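Local coordinates for acetyltransferase (Klebsiella pneumoniae, PDB 5XUN), which probably transfers an acetyl group from acetyl-CoA to glycyl-tRNA(Gly), acting as the GNAT-family toxin of a type II toxin-antitoxin system, at residues 20-23 with 28-31; 23-28 with 136-141; 115-120 with 166-171. The protein carries 1 engineered substitution. One frame throughout, in Å; residues are numbered along the deposited sequence.

Contact 1. Residues 20-23 with 28-31. With ACO (acetyl coenzyme *a), chain E.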
loop_
_atom_site.group_PDB
_atom_site.type_symbol
_atom_site.label_atom_id
_atom_site.label_comp_id
_atom_site.label_asym_id
_atom_site.label_seq_id
_atom_site.Cartn_x
_atom_site.Cartn_y
_atom_site.Cartn_z
ATOM N N GLY B 20 -27.158 0.194 -17.651
ATOM C CA GLY B 20 -27.835 -1.002 -17.207
ATOM C C GLY B 20 -27.065 -1.854 -16.223
ATOM O O GLY B 20 -27.508 -2.968 -15.920
ATOM N N PHE B 21 -25.920 -1.384 -15.728
ATOM C CA PHE B 21 -25.155 -2.174 -14.775
ATOM C C PHE B 21 -25.909 -2.211 -13.455
ATOM O O PHE B 21 -26.303 -1.168 -12.927
ATOM C CB PHE B 21 -23.749 -1.594 -14.569
ATOM C CG PHE B 21 -22.912 -2.362 -13.564
ATOM C CD1 PHE B 21 -22.991 -2.082 -12.206
ATOM C CD2 PHE B 21 -22.052 -3.366 -13.982
ATOM C CE1 PHE B 21 -22.231 -2.794 -11.281
ATOM C CE2 PHE B 21 -21.291 -4.078 -13.068
ATOM C CZ PHE B 21 -21.382 -3.794 -11.716
ATOM N N ASP B 22 -26.081 -3.412 -12.906
ATOM C CA ASP B 22 -26.804 -3.583 -11.650
ATOM C C ASP B 22 -26.264 -4.831 -10.970
ATOM O O ASP B 22 -26.513 -5.945 -11.433
ATOM C CB ASP B 22 -28.311 -3.705 -11.881
ATOM C CG ASP B 22 -29.087 -3.908 -10.584
ATOM O OD1 ASP B 22 -28.506 -3.717 -9.493
ATOM O OD2 ASP B 22 -30.279 -4.273 -10.653
ATOM N N CYS B 23 -25.511 -4.641 -9.895
ATOM C CA CYS B 23 -25.031 -5.756 -9.095
ATOM C C CYS B 23 -26.021 -6.162 -8.014
ATOM O O CYS B 23 -25.794 -7.166 -7.333
ATOM C CB CYS B 23 -23.675 -5.407 -8.456
ATOM S SG CYS B 23 -23.765 -4.156 -7.158
ATOM N N LEU B 28 -23.037 0.327 -4.728
ATOM C CA LEU B 28 -21.953 -0.025 -5.631
ATOM C C LEU B 28 -22.295 0.258 -7.082
ATOM O O LEU B 28 -21.379 0.456 -7.891
ATOM C CB LEU B 28 -21.587 -1.498 -5.449
ATOM C CG LEU B 28 -21.189 -1.820 -3.998
ATOM C CD1 LEU B 28 -20.630 -3.226 -3.859
ATOM C CD2 LEU B 28 -20.217 -0.792 -3.444
ATOM N N ASN B 29 -23.586 0.273 -7.432
ATOM C CA ASN B 29 -23.971 0.717 -8.767
ATOM C C ASN B 29 -23.757 2.213 -8.906
ATOM O O ASN B 29 -23.239 2.686 -9.925
ATOM C CB ASN B 29 -25.436 0.378 -9.046
ATOM C CG ASN B 29 -25.728 -1.101 -8.949
ATOM O OD1 ASN B 29 -24.942 -1.934 -9.397
ATOM N ND2 ASN B 29 -26.870 -1.437 -8.360
ATOM N N THR B 30 -24.168 2.973 -7.893
ATOM C CA THR B 30 -23.942 4.408 -7.914
ATOM C C THR B 30 -22.447 4.721 -7.910
ATOM O O THR B 30 -21.993 5.635 -8.610
ATOM C CB THR B 30 -24.649 5.053 -6.719
ATOM O OG1 THR B 30 -26.064 4.862 -6.845
ATOM C CG2 THR B 30 -24.366 6.534 -6.655
ATOM N N PHE B 31 -21.657 3.944 -7.159
ATOM C CA PHE B 31 -20.230 4.239 -7.085
ATOM C C PHE B 31 -19.571 4.060 -8.444
ATOM O O PHE B 31 -18.749 4.886 -8.852
ATOM C CB PHE B 31 -19.540 3.364 -6.040
ATOM C CG PHE B 31 -18.094 3.717 -5.842
ATOM C CD1 PHE B 31 -17.111 3.176 -6.664
ATOM C CD2 PHE B 31 -17.720 4.611 -4.860
ATOM C CE1 PHE B 31 -15.773 3.518 -6.497
ATOM C CE2 PHE B 31 -16.383 4.962 -4.694
ATOM C CZ PHE B 31 -15.413 4.408 -5.512
HETATM N N1A ACO E . -16.146 -21.425 -10.050
HETATM C C2A ACO E . -16.656 -21.057 -8.855
HETATM N N3A ACO E . -17.974 -20.969 -8.590
HETATM C C4A ACO E . -18.896 -21.257 -9.545
HETATM C C5A ACO E . -18.412 -21.667 -10.879
HETATM C C6A ACO E . -16.947 -21.740 -11.093
HETATM N N6A ACO E . -16.442 -22.111 -12.295
HETATM N N7A ACO E . -19.495 -21.894 -11.638
HETATM C C8A ACO E . -20.573 -21.646 -10.863
HETATM N N9A ACO E . -20.235 -21.285 -9.614
HETATM C C1B ACO E . -21.226 -20.932 -8.553
HETATM C C2B ACO E . -21.132 -21.770 -7.284
HETATM O O2B ACO E . -22.151 -22.780 -7.269
HETATM C C3B ACO E . -21.335 -20.776 -6.155
HETATM O O3B ACO E . -22.710 -20.760 -5.773
HETATM P P3B ACO E . -23.181 -20.519 -4.249
HETATM O O7A ACO E . -23.046 -21.876 -3.598
HETATM O O8A ACO E . -22.215 -19.487 -3.716
HETATM O O9A ACO E . -24.601 -20.022 -4.388
HETATM C C4B ACO E . -21.019 -19.417 -6.764
HETATM O O4B ACO E . -21.039 -19.561 -8.185
HETATM C C5B ACO E . -19.661 -18.852 -6.357
HETATM O O5B ACO E . -19.770 -17.431 -6.299
HETATM P P1A ACO E . -19.338 -16.490 -7.535
HETATM O O1A ACO E . -20.148 -16.861 -8.750
HETATM O O2A ACO E . -17.837 -16.430 -7.638
HETATM O O3A ACO E . -19.840 -15.079 -6.970
HETATM P P2A ACO E . -20.676 -14.035 -7.859
HETATM O O4A ACO E . -20.160 -14.029 -9.273
HETATM O O5A ACO E . -22.150 -14.228 -7.596
HETATM O O6A ACO E . -20.200 -12.684 -7.129
HETATM C CBP ACO E . -20.610 -11.031 -5.480
HETATM C CCP ACO E . -20.460 -12.520 -5.737
HETATM C CDP ACO E . -19.447 -10.277 -6.110
HETATM C CEP ACO E . -20.657 -10.775 -3.981
HETATM C CAP ACO E . -21.941 -10.657 -6.122
HETATM O OAP ACO E . -22.980 -11.353 -5.422
HETATM C C9P ACO E . -22.221 -9.187 -6.059
HETATM O O9P ACO E . -21.784 -8.419 -6.906
HETATM N N8P ACO E . -22.983 -8.807 -5.044
HETATM C C7P ACO E . -23.616 -7.508 -4.997
HETATM C C6P ACO E . -22.650 -6.425 -4.540
HETATM C C5P ACO E . -21.864 -6.946 -3.364
HETATM O O5P ACO E . -22.425 -7.222 -2.314
HETATM N N4P ACO E . -20.555 -7.083 -3.563
HETATM C C3P ACO E . -19.687 -7.671 -2.565
HETATM C C2P ACO E . -19.386 -6.718 -1.419
HETATM S S1P ACO E . -17.736 -6.131 -1.607
HETATM C C ACO E . -17.496 -5.698 -0.029
HETATM O O ACO E . -18.290 -6.118 0.790
HETATM C CH3 ACO E . -16.328 -4.818 0.316
#
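Leu28 and Asn29, in the first helix of this GNAT acetyltransferase fold, hold the loop that leads into their own helix and borders the acetyl-CoA pocket. Leu28 meets Cys23 through its CB, 3.8 Å from Cys23 SG, while its CD1 reaches past the loop to the pantetheine chain, 3.8 Å from C6P of the cofactor. The same sulfur also lies against C6P, so Cys23 and Leu28 together form an apolar patch along the cofactor arm; the Cys23 backbone O is 3.2 Å from the neighbouring C7P and accepts a hydrogen bond from Gln104. Next along the helix, Asn29 is buried and points its amide at the preceding loop, with CG anti to its own carbonyl carbon (chi1 -59°). The nearly straight bond from Cys23 N to Asn29 OD1, 2.8 Å, arrives in the carbonyl plane on a lone pair, with a C=O...N angle of 126°. This oxygen also sits obliquely by the ring of Phe21, 3.4 Å from CE1. The other end of the amide has two acceptors: ND2 gives a weak bond to Asp22 OD1 at 3.0 Å and a further hydrogen bond to Glu26 OE1. Asp22 OD1 has a stronger partner in Gly24 N, and Asp22 N is bonded to Asp100, which ties the loop to the chain just beyond strand 88-99. With both its ends engaged, the Asn29 amide has its rotation fixed, OD1 facing Cys23 N and ND2 set between Glu26 OE1 and the Asp22 carboxylate, whose plane is turned 79° from the amide.

Contact 2. Residues 23-28 with 136-141. With ACO (acetyl coenzyme *a), chain E.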
loop_
_atom_site.group_PDB
_atom_site.type_symbol
_atom_site.label_atom_id
_atom_site.label_comp_id
_atom_site.label_asym_id
_atom_site.label_seq_id
_atom_site.Cartn_x
_atom_site.Cartn_y
_atom_site.Cartn_z
ATOM N N CYS B 23 -25.511 -4.641 -9.895
ATOM C CA CYS B 23 -25.031 -5.756 -9.095
ATOM C C CYS B 23 -26.021 -6.162 -8.014
ATOM O O CYS B 23 -25.794 -7.166 -7.333
ATOM C CB CYS B 23 -23.675 -5.407 -8.456
ATOM S SG CYS B 23 -23.765 -4.156 -7.158
ATOM N N GLY B 24 -27.110 -5.414 -7.848
ATOM C CA GLY B 24 -28.099 -5.692 -6.829
ATOM C C GLY B 24 -27.898 -4.938 -5.538
ATOM O O GLY B 24 -28.722 -5.069 -4.624
ATOM N N GLU B 25 -26.833 -4.150 -5.434
ATOM C CA GLU B 25 -26.592 -3.270 -4.297
ATOM C C GLU B 25 -26.426 -1.871 -4.871
ATOM O O GLU B 25 -25.483 -1.613 -5.627
ATOM C CB GLU B 25 -25.363 -3.708 -3.502
ATOM C CG GLU B 25 -25.525 -3.619 -1.991
ATOM C CD GLU B 25 -26.301 -4.789 -1.416
ATOM O OE1 GLU B 25 -26.470 -4.843 -0.180
ATOM O OE2 GLU B 25 -26.735 -5.660 -2.201
ATOM N N GLU B 26 -27.369 -0.985 -4.562
ATOM C CA GLU B 26 -27.402 0.293 -5.262
ATOM C C GLU B 26 -26.162 1.129 -4.983
ATOM O O GLU B 26 -25.713 1.878 -5.859
ATOM C CB GLU B 26 -28.664 1.071 -4.893
ATOM C CG GLU B 26 -29.036 2.124 -5.932
ATOM C CD GLU B 26 -29.143 1.558 -7.351
ATOM O OE1 GLU B 26 -29.462 0.357 -7.508
ATOM O OE2 GLU B 26 -28.896 2.318 -8.316
ATOM N N ALA B 27 -25.592 1.014 -3.786
ATOM C CA ALA B 27 -24.445 1.844 -3.444
ATOM C C ALA B 27 -23.286 1.593 -4.397
ATOM O O ALA B 27 -22.636 2.537 -4.860
ATOM C CB ALA B 27 -24.025 1.589 -1.997
ATOM N N LEU B 28 -23.037 0.327 -4.728
ATOM C CA LEU B 28 -21.953 -0.025 -5.631
ATOM C C LEU B 28 -22.295 0.258 -7.082
ATOM O O LEU B 28 -21.379 0.456 -7.891
ATOM C CB LEU B 28 -21.587 -1.498 -5.449
ATOM C CG LEU B 28 -21.189 -1.820 -3.998
ATOM C CD1 LEU B 28 -20.630 -3.226 -3.859
ATOM C CD2 LEU B 28 -20.217 -0.792 -3.444
ATOM N N ALA B 136 -16.909 -6.542 4.881
ATOM C CA ALA B 136 -18.030 -7.148 4.181
ATOM C C ALA B 136 -19.239 -6.227 4.273
ATOM O O ALA B 136 -19.582 -5.744 5.358
ATOM C CB ALA B 136 -18.350 -8.516 4.776
ATOM N N LEU B 137 -19.872 -5.978 3.125
ATOM C CA LEU B 137 -20.962 -5.011 3.065
ATOM C C LEU B 137 -22.213 -5.534 3.757
ATOM O O LEU B 137 -22.996 -4.750 4.306
ATOM C CB LEU B 137 -21.265 -4.670 1.609
ATOM C CG LEU B 137 -21.826 -3.279 1.329
ATOM C CD1 LEU B 137 -20.722 -2.233 1.462
ATOM C CD2 LEU B 137 -22.458 -3.243 -0.051
ATOM N N ASN B 138 -22.412 -6.847 3.740
ATOM C CA ASN B 138 -23.565 -7.491 4.352
ATOM C C ASN B 138 -23.216 -8.956 4.568
ATOM O O ASN B 138 -22.122 -9.412 4.220
ATOM C CB ASN B 138 -24.820 -7.316 3.497
ATOM C CG ASN B 138 -24.608 -7.717 2.051
ATOM O OD1 ASN B 138 -24.013 -8.755 1.753
ATOM N ND2 ASN B 138 -25.116 -6.897 1.140
ATOM N N GLU B 139 -24.170 -9.701 5.127
ATOM C CA GLU B 139 -23.903 -11.091 5.481
ATOM C C GLU B 139 -23.658 -11.955 4.255
ATOM O O GLU B 139 -22.875 -12.910 4.321
ATOM C CB GLU B 139 -25.061 -11.651 6.304
ATOM C CG GLU B 139 -25.021 -11.228 7.759
ATOM C CD GLU B 139 -23.876 -11.876 8.515
ATOM O OE1 GLU B 139 -23.494 -13.014 8.157
ATOM O OE2 GLU B 139 -23.357 -11.247 9.462
ATOM N N LYS B 140 -24.310 -11.629 3.141
ATOM C CA LYS B 140 -24.143 -12.362 1.883
ATOM C C LYS B 140 -22.713 -12.237 1.357
ATOM O O LYS B 140 -22.116 -13.220 0.918
ATOM C CB LYS B 140 -25.136 -11.859 0.832
ATOM C CG LYS B 140 -25.525 -12.902 -0.202
ATOM C CD LYS B 140 -25.520 -12.317 -1.605
ATOM C CE LYS B 140 -25.994 -13.334 -2.630
ATOM N NZ LYS B 140 -24.855 -13.989 -3.331
ATOM N N ALA B 141 -22.178 -11.015 1.412
ATOM C CA ALA B 141 -20.793 -10.777 1.017
ATOM C C ALA B 141 -19.827 -11.435 1.995
ATOM O O ALA B 141 -18.803 -11.998 1.589
ATOM C CB ALA B 141 -20.527 -9.275 0.925
HETATM N N1A ACO E . -16.146 -21.425 -10.050
HETATM C C2A ACO E . -16.656 -21.057 -8.855
HETATM N N3A ACO E . -17.974 -20.969 -8.590
HETATM C C4A ACO E . -18.896 -21.257 -9.545
HETATM C C5A ACO E . -18.412 -21.667 -10.879
HETATM C C6A ACO E . -16.947 -21.740 -11.093
HETATM N N6A ACO E . -16.442 -22.111 -12.295
HETATM N N7A ACO E . -19.495 -21.894 -11.638
HETATM C C8A ACO E . -20.573 -21.646 -10.863
HETATM N N9A ACO E . -20.235 -21.285 -9.614
HETATM C C1B ACO E . -21.226 -20.932 -8.553
HETATM C C2B ACO E . -21.132 -21.770 -7.284
HETATM O O2B ACO E . -22.151 -22.780 -7.269
HETATM C C3B ACO E . -21.335 -20.776 -6.155
HETATM O O3B ACO E . -22.710 -20.760 -5.773
HETATM P P3B ACO E . -23.181 -20.519 -4.249
HETATM O O7A ACO E . -23.046 -21.876 -3.598
HETATM O O8A ACO E . -22.215 -19.487 -3.716
HETATM O O9A ACO E . -24.601 -20.022 -4.388
HETATM C C4B ACO E . -21.019 -19.417 -6.764
HETATM O O4B ACO E . -21.039 -19.561 -8.185
HETATM C C5B ACO E . -19.661 -18.852 -6.357
HETATM O O5B ACO E . -19.770 -17.431 -6.299
HETATM P P1A ACO E . -19.338 -16.490 -7.535
HETATM O O1A ACO E . -20.148 -16.861 -8.750
HETATM O O2A ACO E . -17.837 -16.430 -7.638
HETATM O O3A ACO E . -19.840 -15.079 -6.970
HETATM P P2A ACO E . -20.676 -14.035 -7.859
HETATM O O4A ACO E . -20.160 -14.029 -9.273
HETATM O O5A ACO E . -22.150 -14.228 -7.596
HETATM O O6A ACO E . -20.200 -12.684 -7.129
HETATM C CBP ACO E . -20.610 -11.031 -5.480
HETATM C CCP ACO E . -20.460 -12.520 -5.737
HETATM C CDP ACO E . -19.447 -10.277 -6.110
HETATM C CEP ACO E . -20.657 -10.775 -3.981
HETATM C CAP ACO E . -21.941 -10.657 -6.122
HETATM O OAP ACO E . -22.980 -11.353 -5.422
HETATM C C9P ACO E . -22.221 -9.187 -6.059
HETATM O O9P ACO E . -21.784 -8.419 -6.906
HETATM N N8P ACO E . -22.983 -8.807 -5.044
HETATM C C7P ACO E . -23.616 -7.508 -4.997
HETATM C C6P ACO E . -22.650 -6.425 -4.540
HETATM C C5P ACO E . -21.864 -6.946 -3.364
HETATM O O5P ACO E . -22.425 -7.222 -2.314
HETATM N N4P ACO E . -20.555 -7.083 -3.563
HETATM C C3P ACO E . -19.687 -7.671 -2.565
HETATM C C2P ACO E . -19.386 -6.718 -1.419
HETATM S S1P ACO E . -17.736 -6.131 -1.607
HETATM C C ACO E . -17.496 -5.698 -0.029
HETATM O O ACO E . -18.290 -6.118 0.790
HETATM C CH3 ACO E . -16.328 -4.818 0.316
#
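This is a small, partly buried bridge across the acetyl-CoA cleft of the GNAT fold, joining the start of helix 26-34 to the turn where strand 131-135 gives way to helix 139-147. Glu25 and Asn138, each at the N-cap position of its helix, reach for one another from opposite directions. Asn138 ND2 donates a weak bond to Glu25 OE1, 2.8 Å long but bent to 116° at the hydrogen, with carboxylate and amide planes 62° apart. The Glu25 chain is bent at chi2 (79°), and its CG lies 3.6 Å from Leu137 CD2, so its aliphatic part packs on leucine while its carboxylate extends to the amide. A looser apolar contact, Leu28 CD1 to Leu137 CD2 at 4.2 Å, adds to the bridge. The Asn138 amide is anchored at its other end: OD1 accepts from Ala141 N at 2.9 Å, nearly along the C=O axis, a capping bond that closes the first turn of helix 139-147. The Glu25 backbone N donates a hydrogen bond to Cys23 SG.

Both segments also touch the cofactor arm. Leu137 N donates to the thioester carbonyl oxygen O of acetyl-CoA at 2.8 Å, Ala141 CB lies 3.7 Å from its C2P, and Glu25 CB lies 4.0 Å from C6P, further along the arm. A backbone N-H on the thioester carbonyl would be expected to polarise it and could ease charge build-up on that oxygen during acetyl transfer.

Contact 3. Residues 115-120 with 166-171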
loop_
_atom_site.group_PDB
_atom_site.type_symbol
_atom_site.label_atom_id
_atom_site.label_comp_id
_atom_site.label_asym_id
_atom_site.label_seq_id
_atom_site.Cartn_x
_atom_site.Cartn_y
_atom_site.Cartn_z
ATOM N N HIS B 115 -7.710 -12.331 -9.107
ATOM C CA HIS B 115 -6.963 -11.241 -9.718
ATOM C C HIS B 115 -6.508 -10.227 -8.674
ATOM O O HIS B 115 -5.378 -9.717 -8.746
ATOM C CB HIS B 115 -7.813 -10.580 -10.798
ATOM C CG HIS B 115 -7.067 -9.589 -11.630
ATOM N ND1 HIS B 115 -6.788 -8.310 -11.196
ATOM C CD2 HIS B 115 -6.532 -9.692 -12.871
ATOM C CE1 HIS B 115 -6.124 -7.666 -12.138
ATOM N NE2 HIS B 115 -5.942 -8.486 -13.158
ATOM N N VAL B 116 -7.372 -9.921 -7.697
ATOM C CA VAL B 116 -6.973 -9.071 -6.574
ATOM C C VAL B 116 -5.733 -9.634 -5.900
ATOM O O VAL B 116 -4.780 -8.906 -5.600
ATOM C CB VAL B 116 -8.120 -8.931 -5.559
ATOM C CG1 VAL B 116 -7.615 -8.211 -4.283
ATOM C CG2 VAL B 116 -9.331 -8.235 -6.180
ATOM N N MET B 117 -5.742 -10.943 -5.628
ATOM C CA MET B 117 -4.629 -11.570 -4.919
ATOM C C MET B 117 -3.317 -11.376 -5.662
ATOM O O MET B 117 -2.281 -11.108 -5.047
ATOM C CB MET B 117 -4.899 -13.059 -4.721
ATOM C CG MET B 117 -6.079 -13.374 -3.840
ATOM S SD MET B 117 -6.014 -12.452 -2.306
ATOM C CE MET B 117 -7.418 -13.156 -1.442
ATOM N N ARG B 118 -3.341 -11.521 -6.987
ATOM C CA ARG B 118 -2.117 -11.379 -7.763
ATOM C C ARG B 118 -1.601 -9.944 -7.720
ATOM O O ARG B 118 -0.385 -9.717 -7.668
ATOM C CB ARG B 118 -2.359 -11.833 -9.200
ATOM C CG ARG B 118 -1.130 -11.747 -10.078
ATOM C CD ARG B 118 -1.412 -12.236 -11.486
ATOM N NE ARG B 118 -1.591 -13.684 -11.547
ATOM C CZ ARG B 118 -0.597 -14.565 -11.467
ATOM N NH1 ARG B 118 0.656 -14.153 -11.314
ATOM N NH2 ARG B 118 -0.857 -15.863 -11.534
ATOM N N VAL B 119 -2.508 -8.962 -7.749
ATOM C CA VAL B 119 -2.092 -7.566 -7.662
ATOM C C VAL B 119 -1.478 -7.283 -6.300
ATOM O O VAL B 119 -0.428 -6.640 -6.194
ATOM C CB VAL B 119 -3.275 -6.624 -7.953
ATOM C CG1 VAL B 119 -2.891 -5.188 -7.653
ATOM C CG2 VAL B 119 -3.727 -6.767 -9.397
ATOM N N VAL B 120 -2.130 -7.749 -5.236
ATOM C CA VAL B 120 -1.629 -7.507 -3.887
ATOM C C VAL B 120 -0.317 -8.246 -3.663
ATOM O O VAL B 120 0.575 -7.762 -2.951
ATOM C CB VAL B 120 -2.694 -7.902 -2.851
ATOM C CG1 VAL B 120 -2.115 -7.889 -1.446
ATOM C CG2 VAL B 120 -3.880 -6.949 -2.956
ATOM N N LYS B 166 0.949 -13.940 3.766
ATOM C CA LYS B 166 1.560 -15.255 3.915
ATOM C C LYS B 166 0.791 -16.319 3.136
ATOM O O LYS B 166 1.388 -17.194 2.497
ATOM C CB LYS B 166 1.620 -15.620 5.395
ATOM C CG LYS B 166 2.525 -16.787 5.694
ATOM C CD LYS B 166 2.053 -17.522 6.920
ATOM C CE LYS B 166 2.696 -18.890 6.989
ATOM N NZ LYS B 166 4.059 -18.807 7.576
ATOM N N SER B 167 -0.540 -16.241 3.154
ATOM C CA SER B 167 -1.345 -17.173 2.370
ATOM C C SER B 167 -1.344 -16.814 0.890
ATOM O O SER B 167 -1.377 -17.702 0.030
ATOM C CB SER B 167 -2.768 -17.208 2.910
ATOM O OG SER B 167 -2.761 -17.622 4.257
ATOM N N ILE B 168 -1.342 -15.519 0.571
ATOM C CA ILE B 168 -1.306 -15.101 -0.828
ATOM C C ILE B 168 -0.088 -15.686 -1.538
ATOM O O ILE B 168 -0.191 -16.210 -2.653
ATOM C CB ILE B 168 -1.336 -13.565 -0.929
ATOM C CG1 ILE B 168 -2.650 -13.015 -0.354
ATOM C CG2 ILE B 168 -1.115 -13.127 -2.358
ATOM C CD1 ILE B 168 -2.747 -11.462 -0.362
ATOM N N GLU B 169 1.088 -15.605 -0.906
ATOM C CA GLU B 169 2.298 -16.097 -1.564
ATOM C C GLU B 169 2.241 -17.605 -1.801
ATOM O O GLU B 169 2.799 -18.092 -2.792
ATOM C CB GLU B 169 3.540 -15.704 -0.772
ATOM C CG GLU B 169 3.686 -16.379 0.552
ATOM C CD GLU B 169 5.128 -16.696 0.859
ATOM O OE1 GLU B 169 5.384 -17.364 1.885
ATOM O OE2 GLU B 169 6.000 -16.279 0.065
ATOM N N GLN B 170 1.563 -18.353 -0.925
ATOM C CA GLN B 170 1.354 -19.780 -1.169
ATOM C C GLN B 170 0.553 -20.020 -2.443
ATOM O O GLN B 170 0.704 -21.068 -3.079
ATOM C CB GLN B 170 0.634 -20.434 0.019
ATOM C CG GLN B 170 1.399 -20.472 1.347
ATOM C CD GLN B 170 2.512 -21.517 1.376
ATOM O OE1 GLN B 170 2.849 -22.118 0.354
ATOM N NE2 GLN B 170 3.077 -21.746 2.559
ATOM N N LEU B 171 -0.310 -19.073 -2.825
ATOM C CA LEU B 171 -1.098 -19.227 -4.045
ATOM C C LEU B 171 -0.230 -19.229 -5.299
ATOM O O LEU B 171 -0.603 -19.843 -6.304
ATOM C CB LEU B 171 -2.147 -18.115 -4.153
ATOM C CG LEU B 171 -3.243 -17.996 -3.087
ATOM C CD1 LEU B 171 -4.118 -16.782 -3.368
ATOM C CD2 LEU B 171 -4.097 -19.257 -2.996
#
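Met117 and Ile168 form the centre of an apolar helix-helix contact, in which the C-terminal helix 165-171 of the GNAT fold packs across helix 108-126. Their side chains cross at about a right angle, the methionine sulfur SD lying 3.9 Å from Ile168 CD1 and just as near CG1. The other branch of the isoleucine, CG2, approaches the backbone instead, 3.6 Å from Met117 O. Ile168 CG1 stands anti to its own carbonyl carbon (chi1 -63°) and the chain runs on extended, which carries CD1 forward to Val120 CG1, 3.8 Å away, one turn further along the opposing helix. A bend at chi2 (-49°) turns the methionine sulfur toward Ile168 rather than letting the chain run straight out.

The two helix segments approach to 9.7 Å between axes at a crossing angle of -106°, and four residues make the contact. Beneath them lies the sheet: Tyr163 on strand 160-164 touches Met117, Ile168 and Leu171 alike, and Leu132 on strand 131-135 supports both Met117 and Val120. Phe150 and Phe172 close further round Met117, while Val119 of helix 108-126 packs on Ala126 of the second subunit. Leu171, more open to solvent than the other three, comes in at the Met117 stem, its CD1 4.0 Å from Met117 CG.

Contacts 1 and 2 adjoin, their centres 10 Å apart; they share Cys23, Leu28 and helix 26-34, and both touch acetyl-CoA. Contact 1 fixes the loop before that helix locally, while contact 2 carries the same helix start across the cleft to the start of helix 139-147. Contact 3 lies on the opposite side of the chain's centre, about 27 Å from contact 1 and 23 Å from contact 2, centre to centre. Along the chain contact 1 closes before contact 3 opens, whereas contacts 2 and 3 interleave. Helix 108-126 links the two sides of this GNAT domain, its start binding the cofactor through Gly109 N and Glu110 N and its later part meeting helix 165-171.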